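Long-range contacts in KLLA0E08119p (Kluyveromyces lactis, PDB 3VA7), which probably uses biotin, ATP and bicarbonate to carboxylate urea to urea-1-carboxylate, this chain being the urea carboxylase part of a larger bifunctional enzyme: residues E32-A37 and A104-P109; V130-S135 and W340-A345. One frame throughout, in Å; residues are numbered along the deposited sequence.

Contact 1 of 2, residues E32-A37 and A104-P109; sequences ETVLIA and AQAIIP
Leu-35 and Ile-107 lie side by side and point the same way, Leu-35 CD2 meeting Ile-107 CG2 at 3.9 Å. That Ile-107 methyl stands anti to its backbone nitrogen and also reaches Ala-37 CB, 3.7 Å away, while at the other end of this face Leu-35 CB rests on Ala-104 CB. On the opposite face Val-34 and Ile-108 cross obliquely, Val-34 CG1 to Ile-108 CG2 at 3.6 Å. Ile-108 CG1 runs anti to the backbone nitrogen (chi1 178°), which carries the longer branch away and turns CG2 back toward Val-34 and Ile-36 CD1. Between the faces, parallel ladder bonds join Leu-35 N to Ala-106 O and Ile-108 N to Leu-35 O, both 2.9 Å, and Ala-37 N to Ile-108 O. Gln-105, whose N bonds Thr-33 O, brings its CG near the same oxygen and packs on Phe-31; an alanine here would probably leave Phe-31 without this cover, the backbone bond remaining. Helix 40-53 covers the Ile-36 and Ile-108 face, helix 92-101 the Leu-35 and Ile-107 face. This is the middle strand, 33-36, with its neighbour 106-108 in the parallel, Rossmann-like alpha/beta sheet of the enzyme's biotin carboxylase N-terminal domain.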
loop_
_atom_site.group_PDB
_atom_site.type_symbol
_atom_site.label_atom_id
_atom_site.label_comp_id
_atom_site.label_asym_id
_atom_site.label_seq_id
_atom_site.Cartn_x
_atom_site.Cartn_y
_atom_site.Cartn_z
ATOM N N GLU A 32 9.690 -36.084 22.529
ATOM C CA GLU A 32 10.864 -35.259 22.497
ATOM C C GLU A 32 10.694 -34.256 21.349
ATOM O O GLU A 32 10.821 -33.049 21.532
ATOM C CB GLU A 32 12.091 -36.169 22.318
ATOM C CG GLU A 32 13.317 -35.848 23.186
ATOM C CD GLU A 32 12.975 -35.635 24.670
ATOM O OE1 GLU A 32 12.320 -36.539 25.250
ATOM O OE2 GLU A 32 13.369 -34.570 25.254
ATOM N N THR A 33 10.375 -34.766 20.164
ATOM C CA THR A 33 10.046 -33.915 19.048
ATOM C C THR A 33 8.677 -34.393 18.500
ATOM O O THR A 33 8.417 -35.596 18.479
ATOM C CB THR A 33 11.205 -33.879 17.972
ATOM O OG1 THR A 33 11.325 -35.139 17.345
ATOM C CG2 THR A 33 12.546 -33.650 18.597
ATOM N N VAL A 34 7.805 -33.458 18.108
ATOM C CA VAL A 34 6.442 -33.738 17.630
ATOM C C VAL A 34 6.203 -32.964 16.320
ATOM O O VAL A 34 6.472 -31.793 16.267
ATOM C CB VAL A 34 5.345 -33.288 18.689
ATOM C CG1 VAL A 34 3.966 -33.240 18.065
ATOM C CG2 VAL A 34 5.291 -34.178 19.901
ATOM N N LEU A 35 5.697 -33.601 15.264
ATOM C CA LEU A 35 5.373 -32.878 14.006
ATOM C C LEU A 35 3.893 -32.477 13.934
ATOM O O LEU A 35 3.041 -33.251 14.387
ATOM C CB LEU A 35 5.694 -33.750 12.812
ATOM C CG LEU A 35 5.390 -33.240 11.396
ATOM C CD1 LEU A 35 6.563 -33.708 10.528
ATOM C CD2 LEU A 35 3.968 -33.675 10.816
ATOM N N ILE A 36 3.589 -31.295 13.382
ATOM C CA ILE A 36 2.195 -30.858 13.251
ATOM C C ILE A 36 1.776 -31.008 11.826
ATOM O O ILE A 36 2.246 -30.263 10.950
ATOM C CB ILE A 36 1.967 -29.340 13.493
ATOM C CG1 ILE A 36 2.848 -28.727 14.601
ATOM C CG2 ILE A 36 0.480 -29.009 13.587
ATOM C CD1 ILE A 36 2.956 -29.431 15.792
ATOM N N ALA A 37 0.862 -31.946 11.584
ATOM C CA ALA A 37 0.313 -32.164 10.247
ATOM C C ALA A 37 -0.753 -31.115 9.932
ATOM O O ALA A 37 -1.901 -31.427 9.558
ATOM C CB ALA A 37 -0.218 -33.563 10.085
ATOM N N ALA A 104 10.671 -37.156 14.203
ATOM C CA ALA A 104 9.507 -36.869 15.118
ATOM C C ALA A 104 8.935 -38.156 15.690
ATOM O O ALA A 104 8.612 -39.079 14.933
ATOM C CB ALA A 104 8.415 -36.077 14.400
ATOM N N GLN A 105 8.835 -38.277 17.005
ATOM C CA GLN A 105 8.216 -39.505 17.497
ATOM C C GLN A 105 6.716 -39.574 17.325
ATOM O O GLN A 105 6.155 -40.687 17.310
ATOM C CB GLN A 105 8.667 -39.931 18.875
ATOM C CG GLN A 105 8.749 -38.854 19.850
ATOM C CD GLN A 105 10.126 -38.763 20.438
ATOM O OE1 GLN A 105 11.141 -38.675 19.697
ATOM N NE2 GLN A 105 10.193 -38.794 21.790
ATOM N N ALA A 106 6.071 -38.419 17.132
ATOM C CA ALA A 106 4.592 -38.308 17.063
ATOM C C ALA A 106 4.150 -37.267 16.052
ATOM O O ALA A 106 4.897 -36.320 15.730
ATOM C CB ALA A 106 4.021 -37.979 18.412
ATOM N N ILE A 107 2.942 -37.464 15.536
ATOM C CA ILE A 107 2.290 -36.483 14.678
ATOM C C ILE A 107 0.956 -36.075 15.282
ATOM O O ILE A 107 0.152 -36.927 15.689
ATOM C CB ILE A 107 2.050 -37.020 13.267
ATOM C CG1 ILE A 107 3.374 -37.456 12.635
ATOM C CG2 ILE A 107 1.320 -35.985 12.420
ATOM C CD1 ILE A 107 3.179 -38.401 11.451
ATOM N N ILE A 108 0.753 -34.773 15.404
ATOM C CA ILE A 108 -0.493 -34.286 15.904
ATOM C C ILE A 108 -1.089 -33.551 14.722
ATOM O O ILE A 108 -0.419 -32.716 14.102
ATOM C CB ILE A 108 -0.346 -33.451 17.192
ATOM C CG1 ILE A 108 -1.702 -32.914 17.660
ATOM C CG2 ILE A 108 0.620 -32.324 16.984
ATOM C CD1 ILE A 108 -1.706 -32.340 19.056
ATOM N N PRO A 109 -2.349 -33.901 14.382
ATOM C CA PRO A 109 -2.963 -33.529 13.111
ATOM C C PRO A 109 -3.783 -32.251 13.097
ATOM O O PRO A 109 -4.042 -31.719 12.003
ATOM C CB PRO A 109 -3.877 -34.709 12.829
ATOM C CG PRO A 109 -4.274 -35.183 14.181
ATOM C CD PRO A 109 -3.195 -34.836 15.153
#

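Contact 2 of 2, residues V130-S135 and W340-A345; sequences VFVGPS and WMLRIA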
loop_
_atom_site.group_PDB
_atom_site.type_symbol
_atom_site.label_atom_id
_atom_site.label_comp_id
_atom_site.label_asym_id
_atom_site.label_seq_id
_atom_site.Cartn_x
_atom_site.Cartn_y
_atom_site.Cartn_z
ATOM N N VAL A 130 3.754 -42.214 16.533
ATOM C CA VAL A 130 2.522 -42.102 17.317
ATOM C C VAL A 130 1.609 -40.954 16.843
ATOM O O VAL A 130 1.913 -39.824 17.076
ATOM C CB VAL A 130 2.855 -41.879 18.806
ATOM C CG1 VAL A 130 1.583 -41.698 19.601
ATOM C CG2 VAL A 130 3.689 -43.031 19.345
ATOM N N PHE A 131 0.535 -41.269 16.130
ATOM C CA PHE A 131 -0.613 -40.378 15.793
ATOM C C PHE A 131 -1.338 -39.878 17.036
ATOM O O PHE A 131 -1.937 -40.677 17.739
ATOM C CB PHE A 131 -1.626 -41.211 15.022
ATOM C CG PHE A 131 -2.883 -40.478 14.654
ATOM C CD1 PHE A 131 -2.888 -39.559 13.609
ATOM C CD2 PHE A 131 -4.090 -40.761 15.310
ATOM C CE1 PHE A 131 -4.080 -38.884 13.225
ATOM C CE2 PHE A 131 -5.286 -40.118 14.930
ATOM C CZ PHE A 131 -5.284 -39.173 13.886
ATOM N N VAL A 132 -1.291 -38.570 17.308
ATOM C CA VAL A 132 -1.955 -38.030 18.499
ATOM C C VAL A 132 -3.409 -37.880 18.122
ATOM O O VAL A 132 -3.805 -36.867 17.602
ATOM C CB VAL A 132 -1.367 -36.680 18.920
ATOM C CG1 VAL A 132 -1.987 -36.205 20.192
ATOM C CG2 VAL A 132 0.102 -36.828 19.088
ATOM N N GLY A 133 -4.179 -38.935 18.314
ATOM C CA GLY A 133 -5.559 -38.982 17.886
ATOM C C GLY A 133 -6.045 -40.392 18.109
ATOM O O GLY A 133 -5.253 -41.248 18.551
ATOM N N PRO A 134 -7.332 -40.656 17.788
ATOM C CA PRO A 134 -7.859 -42.018 17.947
ATOM C C PRO A 134 -7.410 -42.985 16.841
ATOM O O PRO A 134 -6.877 -42.556 15.783
ATOM C CB PRO A 134 -9.359 -41.797 17.939
ATOM C CG PRO A 134 -9.533 -40.595 17.066
ATOM C CD PRO A 134 -8.345 -39.729 17.272
ATOM N N SER A 135 -7.622 -44.278 17.090
ATOM C CA SER A 135 -7.234 -45.377 16.155
ATOM C C SER A 135 -7.917 -45.282 14.797
ATOM O O SER A 135 -9.020 -44.729 14.688
ATOM C CB SER A 135 -7.621 -46.725 16.768
ATOM O OG SER A 135 -9.042 -46.907 16.723
ATOM N N TRP A 340 -3.144 -32.446 27.309
ATOM C CA TRP A 340 -3.840 -33.685 27.562
ATOM C C TRP A 340 -3.719 -34.672 26.408
ATOM O O TRP A 340 -3.285 -35.784 26.605
ATOM C CB TRP A 340 -5.284 -33.395 27.869
ATOM C CG TRP A 340 -5.523 -33.116 29.287
ATOM C CD1 TRP A 340 -4.896 -32.162 30.081
ATOM C CD2 TRP A 340 -6.444 -33.807 30.143
ATOM N NE1 TRP A 340 -5.372 -32.236 31.387
ATOM C CE2 TRP A 340 -6.333 -33.218 31.447
ATOM C CE3 TRP A 340 -7.353 -34.869 29.944
ATOM C CZ2 TRP A 340 -7.112 -33.658 32.530
ATOM C CZ3 TRP A 340 -8.136 -35.288 30.994
ATOM C CH2 TRP A 340 -8.008 -34.699 32.278
ATOM N N MET A 341 -4.078 -34.271 25.209
ATOM C CA MET A 341 -3.934 -35.142 24.069
ATOM C C MET A 341 -2.509 -35.711 24.034
ATOM O O MET A 341 -2.308 -36.928 23.906
ATOM C CB MET A 341 -4.209 -34.385 22.774
ATOM C CG MET A 341 -5.685 -33.933 22.556
ATOM S SD MET A 341 -5.910 -33.032 21.002
ATOM C CE MET A 341 -5.338 -34.147 19.743
ATOM N N LEU A 342 -1.512 -34.857 24.166
ATOM C CA LEU A 342 -0.160 -35.342 24.024
ATOM C C LEU A 342 0.137 -36.412 25.094
ATOM O O LEU A 342 0.720 -37.460 24.789
ATOM C CB LEU A 342 0.843 -34.181 24.084
ATOM C CG LEU A 342 0.836 -33.279 22.845
ATOM C CD1 LEU A 342 1.536 -31.906 23.103
ATOM C CD2 LEU A 342 1.443 -33.963 21.650
ATOM N N ARG A 343 -0.281 -36.142 26.326
ATOM C CA ARG A 343 0.076 -36.969 27.428
ATOM C C ARG A 343 -0.641 -38.293 27.276
ATOM O O ARG A 343 -0.034 -39.352 27.528
ATOM C CB ARG A 343 -0.293 -36.324 28.754
ATOM C CG ARG A 343 0.568 -35.114 29.196
ATOM C CD ARG A 343 0.298 -34.801 30.684
ATOM N NE ARG A 343 0.141 -36.069 31.423
ATOM C CZ ARG A 343 -0.196 -36.216 32.717
ATOM N NH1 ARG A 343 -0.425 -35.155 33.515
ATOM N NH2 ARG A 343 -0.318 -37.456 33.214
ATOM N N ILE A 344 -1.901 -38.245 26.820
ATOM C CA ILE A 344 -2.675 -39.455 26.646
ATOM C C ILE A 344 -2.078 -40.315 25.549
ATOM O O ILE A 344 -2.028 -41.532 25.685
ATOM C CB ILE A 344 -4.162 -39.175 26.289
ATOM C CG1 ILE A 344 -4.900 -38.631 27.507
ATOM C CG2 ILE A 344 -4.840 -40.448 25.694
ATOM C CD1 ILE A 344 -6.212 -38.022 27.160
ATOM N N ALA A 345 -1.662 -39.669 24.465
ATOM C CA ALA A 345 -1.175 -40.357 23.277
ATOM C C ALA A 345 0.117 -41.073 23.552
ATOM O O ALA A 345 0.505 -41.932 22.731
ATOM C CB ALA A 345 -0.968 -39.410 22.130
#
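The carbonyl oxygen of Val-132 is hydrogen-bonded to O2 of a bound glycerol, probably from the crystallisation liquor, and the methyl CE of Met-341 lies 3.8 Å from the same Val-132 O. Met-341 bends at its last torsion (chi3 57°), which turns CE toward Val-132 O. The main weight of the contact falls on the Val-132 side chain, laid against helix 337-345. Its CG1, anti to the backbone nitrogen (chi1 -176°), reaches Met-341 CB and Ala-345 CB, each 3.9 Å from Val-132 CG1, and sits over the stretch of helix where Ala-345 N bonds Met-341 O. The other branch comes obliquely at Leu-342, with Val-132 CG2 4.1 Å from Leu-342 CD2. Ala-345, one helical turn beyond Met-341, thus meets both valine methyls with its small CB. Two residues earlier than Val-132, on the strand, Val-130 CG1 comes nearest to Ala-345 O, the side chains approaching to 4.3 Å between Val-130 CG1 and Ala-345 CB. Val-132 is the centre of an inverse gamma turn, closed by a weak bond from Gly-133 N to Phe-131 O, where the chain leaves strand 130-131. Leu-342 also packs on Leu-50 and Met-53 of helix 40-53. With no hydrogen bond between the segments, the helix is held against the end of the edge strand and the turn that follows it by the fit of mostly buried methyl and methylene groups.

The two contacts come in series along the chain, their centres about 10 Å apart, and meet through one parallel sheet within the biotin carboxylation region. Contact 1 joins the middle strand, first in the chain, to 106-108 on one side of it; that strand in turn pairs with 130-131, the outermost strand on this side, where contact 2 begins. Probable hydrogen bonds from Val-130 N to Gln-105 O and from Val-132 N to Ile-107 O make this step. Strand 106-108 therefore belongs to contact 1 and borders contact 2, where Met-341 touches Ile-108. Helix 40-53 touches Ile-36 of one and Leu-342 of the other. Contact 2 ties the N-terminal sheet to helix 337-345, some 200 residues later in the same region.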